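PDB 3TCS: racemase, putative from Roseobacter denitrificans, which binds magnesium and is probably a hydro-lyase or racemase of the mandelate racemase/muconate lactonizing enzyme family, holding D-alanine in its TIM-barrel pocket. Local coordinates for residues B[313-318]-B[332-337]; B[304-309]-B[320-325]. All blocks are in the same frame, centred on the assembly; numbering follows the deposited sequence.

Contact 1: B[313-318]-B[332-337]; sequences LVTLFT and LEFSIE. With DAL (D-alanine), chain L.
Leu332 reaches from strand 332-335 onto helix 314-318 and divides its two methyls between two threonines one helical turn apart. CG of Leu332 lies anti to the backbone N (chi1 171°), which carries Leu332 CD1 to 3.6 Å from Thr318 CG2 and Leu332 CD2 to 3.8 Å from Thr315 CG2. The side chains of Thr315 and Leu332 meet at about a right angle, and Thr315 CG2 also lies oblique to the Phe334 ring, 4.2 Å from Phe334 CD1. Both threonines turn carbon to the strand and keep OG1 for polar work: Thr318 OG1 returns to Val314 O (2.8 Å), while Thr315 OG1 bonds to Asn310 O and accepts from a water that in turn takes the N-H of Ser335. Glu333, extended beyond CG, points its carboxylate into the D-alanine pocket, where OE2 has a hydrogen bond with Ser139 OG and a salt bridge to Lys167. With a glutamine in its place, Lys167 would probably lose the charge it pairs with here. The segment axes run nearly antiparallel (160°) and 9.0 Å apart, as expected of a barrel strand against the helix that precedes it; strand 332-335 pairs in parallel with strand 132-139, and Met319 and Leu322 of helix 314-322 extend the cover over Leu332.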
loop_
_atom_site.group_PDB
_atom_site.type_symbol
_atom_site.label_atom_id
_atom_site.label_comp_id
_atom_site.label_asym_id
_atom_site.label_seq_id
_atom_site.Cartn_x
_atom_site.Cartn_y
_atom_site.Cartn_z
ATOM N N LEU B 313 13.319 -7.663 16.121
ATOM C CA LEU B 313 12.861 -6.866 17.251
ATOM C C LEU B 313 11.345 -6.698 17.349
ATOM O O LEU B 313 10.847 -6.183 18.343
ATOM C CB LEU B 313 13.516 -5.484 17.221
ATOM C CG LEU B 313 15.001 -5.453 17.583
ATOM C CD1 LEU B 313 15.528 -4.033 17.491
ATOM C CD2 LEU B 313 15.176 -5.992 18.987
ATOM N N VAL B 314 10.606 -7.130 16.337
ATOM C CA VAL B 314 9.155 -6.968 16.382
ATOM C C VAL B 314 8.523 -7.552 17.651
ATOM O O VAL B 314 7.602 -6.961 18.224
ATOM C CB VAL B 314 8.489 -7.571 15.114
ATOM C CG1 VAL B 314 8.664 -9.089 15.073
ATOM C CG2 VAL B 314 7.025 -7.172 15.057
ATOM N N THR B 315 9.027 -8.695 18.107
ATOM C CA THR B 315 8.473 -9.319 19.302
ATOM C C THR B 315 8.762 -8.492 20.556
ATOM O O THR B 315 7.890 -8.340 21.417
ATOM C CB THR B 315 9.005 -10.759 19.464
ATOM O OG1 THR B 315 8.611 -11.538 18.328
ATOM C CG2 THR B 315 8.430 -11.408 20.718
ATOM N N LEU B 316 9.971 -7.941 20.646
ATOM C CA LEU B 316 10.354 -7.115 21.792
ATOM C C LEU B 316 9.535 -5.827 21.831
ATOM O O LEU B 316 9.085 -5.398 22.898
ATOM C CB LEU B 316 11.845 -6.766 21.732
ATOM C CG LEU B 316 12.412 -5.920 22.879
ATOM C CD1 LEU B 316 12.136 -6.598 24.221
ATOM C CD2 LEU B 316 13.917 -5.728 22.681
ATOM N N PHE B 317 9.340 -5.205 20.669
ATOM C CA PHE B 317 8.554 -3.978 20.619
ATOM C C PHE B 317 7.156 -4.260 21.157
ATOM O O PHE B 317 6.573 -3.441 21.870
ATOM C CB PHE B 317 8.419 -3.458 19.188
ATOM C CG PHE B 317 9.726 -3.109 18.530
ATOM C CD1 PHE B 317 10.834 -2.740 19.288
ATOM C CD2 PHE B 317 9.825 -3.093 17.144
ATOM C CE1 PHE B 317 12.032 -2.351 18.666
ATOM C CE2 PHE B 317 11.018 -2.702 16.509
ATOM C CZ PHE B 317 12.119 -2.331 17.273
ATOM N N THR B 318 6.623 -5.422 20.794
ATOM C CA THR B 318 5.285 -5.825 21.221
ATOM C C THR B 318 5.254 -6.063 22.727
ATOM O O THR B 318 4.278 -5.718 23.401
ATOM C CB THR B 318 4.838 -7.101 20.472
ATOM O OG1 THR B 318 4.902 -6.867 19.059
ATOM C CG2 THR B 318 3.409 -7.468 20.843
ATOM N N LEU B 332 1.373 -12.619 24.421
ATOM C CA LEU B 332 2.303 -12.183 23.384
ATOM C C LEU B 332 2.508 -13.315 22.378
ATOM O O LEU B 332 2.788 -14.444 22.775
ATOM C CB LEU B 332 3.662 -11.868 24.021
ATOM C CG LEU B 332 4.841 -11.601 23.082
ATOM C CD1 LEU B 332 4.862 -10.125 22.724
ATOM C CD2 LEU B 332 6.154 -12.004 23.760
ATOM N N GLU B 333 2.376 -13.030 21.085
ATOM C CA GLU B 333 2.619 -14.073 20.096
ATOM C C GLU B 333 4.116 -14.372 20.161
ATOM O O GLU B 333 4.945 -13.458 20.128
ATOM C CB GLU B 333 2.246 -13.605 18.689
ATOM C CG GLU B 333 2.697 -14.594 17.619
ATOM C CD GLU B 333 2.047 -14.378 16.274
ATOM O OE1 GLU B 333 1.734 -13.224 15.902
ATOM O OE2 GLU B 333 1.857 -15.386 15.573
ATOM N N PHE B 334 4.472 -15.645 20.274
ATOM C CA PHE B 334 5.883 -15.992 20.368
ATOM C C PHE B 334 6.238 -17.125 19.416
ATOM O O PHE B 334 5.894 -18.276 19.656
ATOM C CB PHE B 334 6.216 -16.399 21.802
ATOM C CG PHE B 334 7.690 -16.447 22.090
ATOM C CD1 PHE B 334 8.397 -15.279 22.360
ATOM C CD2 PHE B 334 8.373 -17.658 22.067
ATOM C CE1 PHE B 334 9.770 -15.318 22.608
ATOM C CE2 PHE B 334 9.748 -17.708 22.312
ATOM C CZ PHE B 334 10.444 -16.534 22.583
ATOM N N SER B 335 6.927 -16.793 18.330
ATOM C CA SER B 335 7.319 -17.801 17.356
ATOM C C SER B 335 8.234 -18.843 17.979
ATOM O O SER B 335 9.184 -18.499 18.685
ATOM C CB SER B 335 8.050 -17.156 16.181
ATOM O OG SER B 335 8.567 -18.159 15.326
ATOM N N ILE B 336 7.951 -20.118 17.730
ATOM C CA ILE B 336 8.802 -21.175 18.264
ATOM C C ILE B 336 9.542 -21.915 17.148
ATOM O O ILE B 336 10.080 -22.997 17.360
ATOM C CB ILE B 336 7.995 -22.179 19.156
ATOM C CG1 ILE B 336 6.679 -22.588 18.493
ATOM C CG2 ILE B 336 7.689 -21.525 20.510
ATOM C CD1 ILE B 336 6.831 -23.480 17.281
ATOM N N GLU B 337 9.583 -21.314 15.960
ATOM C CA GLU B 337 10.275 -21.920 14.824
ATOM C C GLU B 337 11.787 -21.811 15.018
ATOM O O GLU B 337 12.270 -20.922 15.719
ATOM C CB GLU B 337 9.876 -21.224 13.515
ATOM C CG GLU B 337 8.388 -21.281 13.176
ATOM C CD GLU B 337 7.868 -22.702 13.040
ATOM O OE1 GLU B 337 8.685 -23.625 12.825
ATOM O OE2 GLU B 337 6.637 -22.900 13.138
HETATM N N DAL L . -0.262 -14.415 13.393
HETATM C CA DAL L . 0.471 -15.353 12.523
HETATM C CB DAL L . 1.952 -15.363 12.876
HETATM C C DAL L . 0.313 -14.944 11.098
HETATM O O DAL L . -0.769 -14.889 10.609
HETATM O O HOH W 1 7.221 -13.995 17.666
#

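Contact 2: B[304-309]-B[320-325]; sequences VTPHCA and HLLRAI. With DAL (D-alanine), chain L.
Pro306 and Leu322 make the tightest approach between 304-309 and 320-325, with Pro306 CD 3.7 Å from Leu322 CD2. Followed outward, Leu322 shows how a side chain near the end of helix 314-322 gets there. Its CB does not head straight for the loop; CG lies anti to the carbonyl carbon (chi1 -71°), beside the backbone N, and from there CD2 is the branch turned to the loop. Besides meeting the proline ring at CD, Leu322 CD2 lies 3.9 Å from Val304 O. The other methyl, CD1, turns to Leu332 of strand 332-335. The Leu322 and Pro306 side chains slide past one another in opposite directions. On the same ring, Pro306 CG receives Leu321 CD2 at 4.2 Å, and adjacent carbons of one proline thus take a methyl from each of two successive leucines. Farther along, Ile325 sends CD1 to Val304 CB (3.8 Å); its CG1 stands between the backbone N and the carbonyl carbon (chi1 63°), with the rest of the chain extended toward the loop. Leu321 and Ile325 also rest on helix 287-300. Beyond the proline, His307 presents its ring edge to the ligand, His307 CD2 lying in contact at 3.1 Å from the D-alanine N. Ala309 CB lies 3.6 Å from the ligand CB. The chemistry between the two segments is apolar packing without a hydrogen bond, whereas His307, on the same segment as Pro306, has a hydrogen bond from ND1 to Asp280.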
loop_
_atom_site.group_PDB
_atom_site.type_symbol
_atom_site.label_atom_id
_atom_site.label_comp_id
_atom_site.label_asym_id
_atom_site.label_seq_id
_atom_site.Cartn_x
_atom_site.Cartn_y
_atom_site.Cartn_z
ATOM N N VAL B 304 -6.396 -5.814 22.541
ATOM C CA VAL B 304 -5.359 -5.812 21.523
ATOM C C VAL B 304 -4.355 -6.942 21.762
ATOM O O VAL B 304 -3.709 -7.008 22.808
ATOM C CB VAL B 304 -4.587 -4.470 21.530
ATOM C CG1 VAL B 304 -3.526 -4.465 20.424
ATOM C CG2 VAL B 304 -5.561 -3.305 21.357
ATOM N N THR B 305 -4.236 -7.833 20.786
ATOM C CA THR B 305 -3.300 -8.951 20.857
ATOM C C THR B 305 -2.493 -8.831 19.566
ATOM O O THR B 305 -2.806 -9.454 18.548
ATOM C CB THR B 305 -4.057 -10.287 20.923
ATOM O OG1 THR B 305 -4.876 -10.294 22.105
ATOM C CG2 THR B 305 -3.081 -11.471 20.982
ATOM N N PRO B 306 -1.433 -8.014 19.601
ATOM C CA PRO B 306 -0.581 -7.784 18.435
ATOM C C PRO B 306 0.033 -9.003 17.768
ATOM O O PRO B 306 0.208 -10.061 18.377
ATOM C CB PRO B 306 0.496 -6.835 18.968
ATOM C CG PRO B 306 -0.176 -6.151 20.136
ATOM C CD PRO B 306 -0.914 -7.296 20.778
ATOM N N HIS B 307 0.364 -8.821 16.499
ATOM C CA HIS B 307 1.013 -9.846 15.705
ATOM C C HIS B 307 2.516 -9.554 15.710
ATOM O O HIS B 307 2.931 -8.423 15.498
ATOM C CB HIS B 307 0.477 -9.804 14.268
ATOM C CG HIS B 307 1.338 -10.512 13.267
ATOM N ND1 HIS B 307 2.476 -9.948 12.729
ATOM C CD2 HIS B 307 1.214 -11.730 12.690
ATOM C CE1 HIS B 307 3.012 -10.788 11.861
ATOM N NE2 HIS B 307 2.265 -11.877 11.819
ATOM N N CYS B 308 3.314 -10.577 15.997
ATOM C CA CYS B 308 4.777 -10.495 15.969
ATOM C C CYS B 308 5.164 -11.948 15.738
ATOM O O CYS B 308 5.022 -12.789 16.622
ATOM C CB CYS B 308 5.368 -9.908 17.272
ATOM S SG CYS B 308 4.682 -10.393 18.881
ATOM N N ALA B 309 5.641 -12.234 14.529
ATOM C CA ALA B 309 5.940 -13.606 14.131
ATOM C C ALA B 309 7.381 -14.089 14.005
ATOM O O ALA B 309 7.619 -15.163 13.455
ATOM C CB ALA B 309 5.199 -13.905 12.829
ATOM N N HIS B 320 7.027 -4.554 24.990
ATOM C CA HIS B 320 6.967 -3.256 25.658
ATOM C C HIS B 320 5.569 -2.658 25.556
ATOM O O HIS B 320 5.054 -2.095 26.525
ATOM C CB HIS B 320 7.972 -2.270 25.052
ATOM C CG HIS B 320 9.368 -2.421 25.576
ATOM N ND1 HIS B 320 10.202 -3.451 25.197
ATOM C CD2 HIS B 320 10.078 -1.663 26.444
ATOM C CE1 HIS B 320 11.366 -3.320 25.807
ATOM N NE2 HIS B 320 11.317 -2.243 26.570
ATOM N N LEU B 321 4.957 -2.777 24.382
ATOM C CA LEU B 321 3.618 -2.238 24.180
ATOM C C LEU B 321 2.614 -2.912 25.114
ATOM O O LEU B 321 1.800 -2.241 25.750
ATOM C CB LEU B 321 3.170 -2.434 22.726
ATOM C CG LEU B 321 1.786 -1.852 22.395
ATOM C CD1 LEU B 321 1.868 -0.330 22.366
ATOM C CD2 LEU B 321 1.302 -2.374 21.057
ATOM N N LEU B 322 2.682 -4.239 25.199
ATOM C CA LEU B 322 1.765 -4.993 26.045
ATOM C C LEU B 322 1.917 -4.693 27.534
ATOM O O LEU B 322 0.992 -4.934 28.309
ATOM C CB LEU B 322 1.920 -6.494 25.787
ATOM C CG LEU B 322 1.386 -6.997 24.439
ATOM C CD1 LEU B 322 1.702 -8.473 24.294
ATOM C CD2 LEU B 322 -0.128 -6.772 24.353
ATOM N N ARG B 323 3.072 -4.168 27.935
ATOM C CA ARG B 323 3.297 -3.826 29.337
ATOM C C ARG B 323 2.788 -2.415 29.603
ATOM O O ARG B 323 2.868 -1.925 30.727
ATOM C CB ARG B 323 4.791 -3.871 29.687
ATOM C CG ARG B 323 5.406 -5.264 29.828
ATOM C CD ARG B 323 4.834 -6.056 31.009
ATOM N NE ARG B 323 4.838 -5.320 32.274
ATOM C CZ ARG B 323 4.400 -5.823 33.426
ATOM N NH1 ARG B 323 3.935 -7.064 33.469
ATOM N NH2 ARG B 323 4.400 -5.085 34.529
ATOM N N ALA B 324 2.264 -1.759 28.574
ATOM C CA ALA B 324 1.795 -0.393 28.746
ATOM C C ALA B 324 0.335 -0.101 28.402
ATOM O O ALA B 324 -0.302 0.710 29.067
ATOM C CB ALA B 324 2.697 0.550 27.963
ATOM N N ILE B 325 -0.213 -0.750 27.383
ATOM C CA ILE B 325 -1.591 -0.444 27.003
ATOM C C ILE B 325 -2.628 -0.932 28.017
ATOM O O ILE B 325 -2.439 -1.958 28.668
ATOM C CB ILE B 325 -1.908 -0.991 25.593
ATOM C CG1 ILE B 325 -1.789 -2.511 25.568
ATOM C CG2 ILE B 325 -0.945 -0.370 24.577
ATOM C CD1 ILE B 325 -2.293 -3.131 24.268
HETATM N N DAL L . -0.262 -14.415 13.393
HETATM C CA DAL L . 0.471 -15.353 12.523
HETATM C CB DAL L . 1.952 -15.363 12.876
HETATM C C DAL L . 0.313 -14.944 11.098
HETATM O O DAL L . -0.769 -14.889 10.609
#

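Contacts 1 and 2 share helix 314-322 and alternate along the chain, their centres about 9 Å apart. They join at two levels. Toward the helix, Thr318 CG2 of contact 1 lies 3.5 Å from Pro306 CB of contact 2, so one threonine methyl packs against the strand and the loop alike. Toward the pocket, Glu333 OE1 stands 3.1 Å from Cys308 N, a probable hydrogen bond tying strand 332-335 to segment 304-309. Glu333, His307 and Ala309 all line the D-alanine site beside the magnesium ion held by Asp205, Glu231 and Glu257; the Glu333 side chain is about 6 Å from that ion, and the Pro306 side chain about 11 Å.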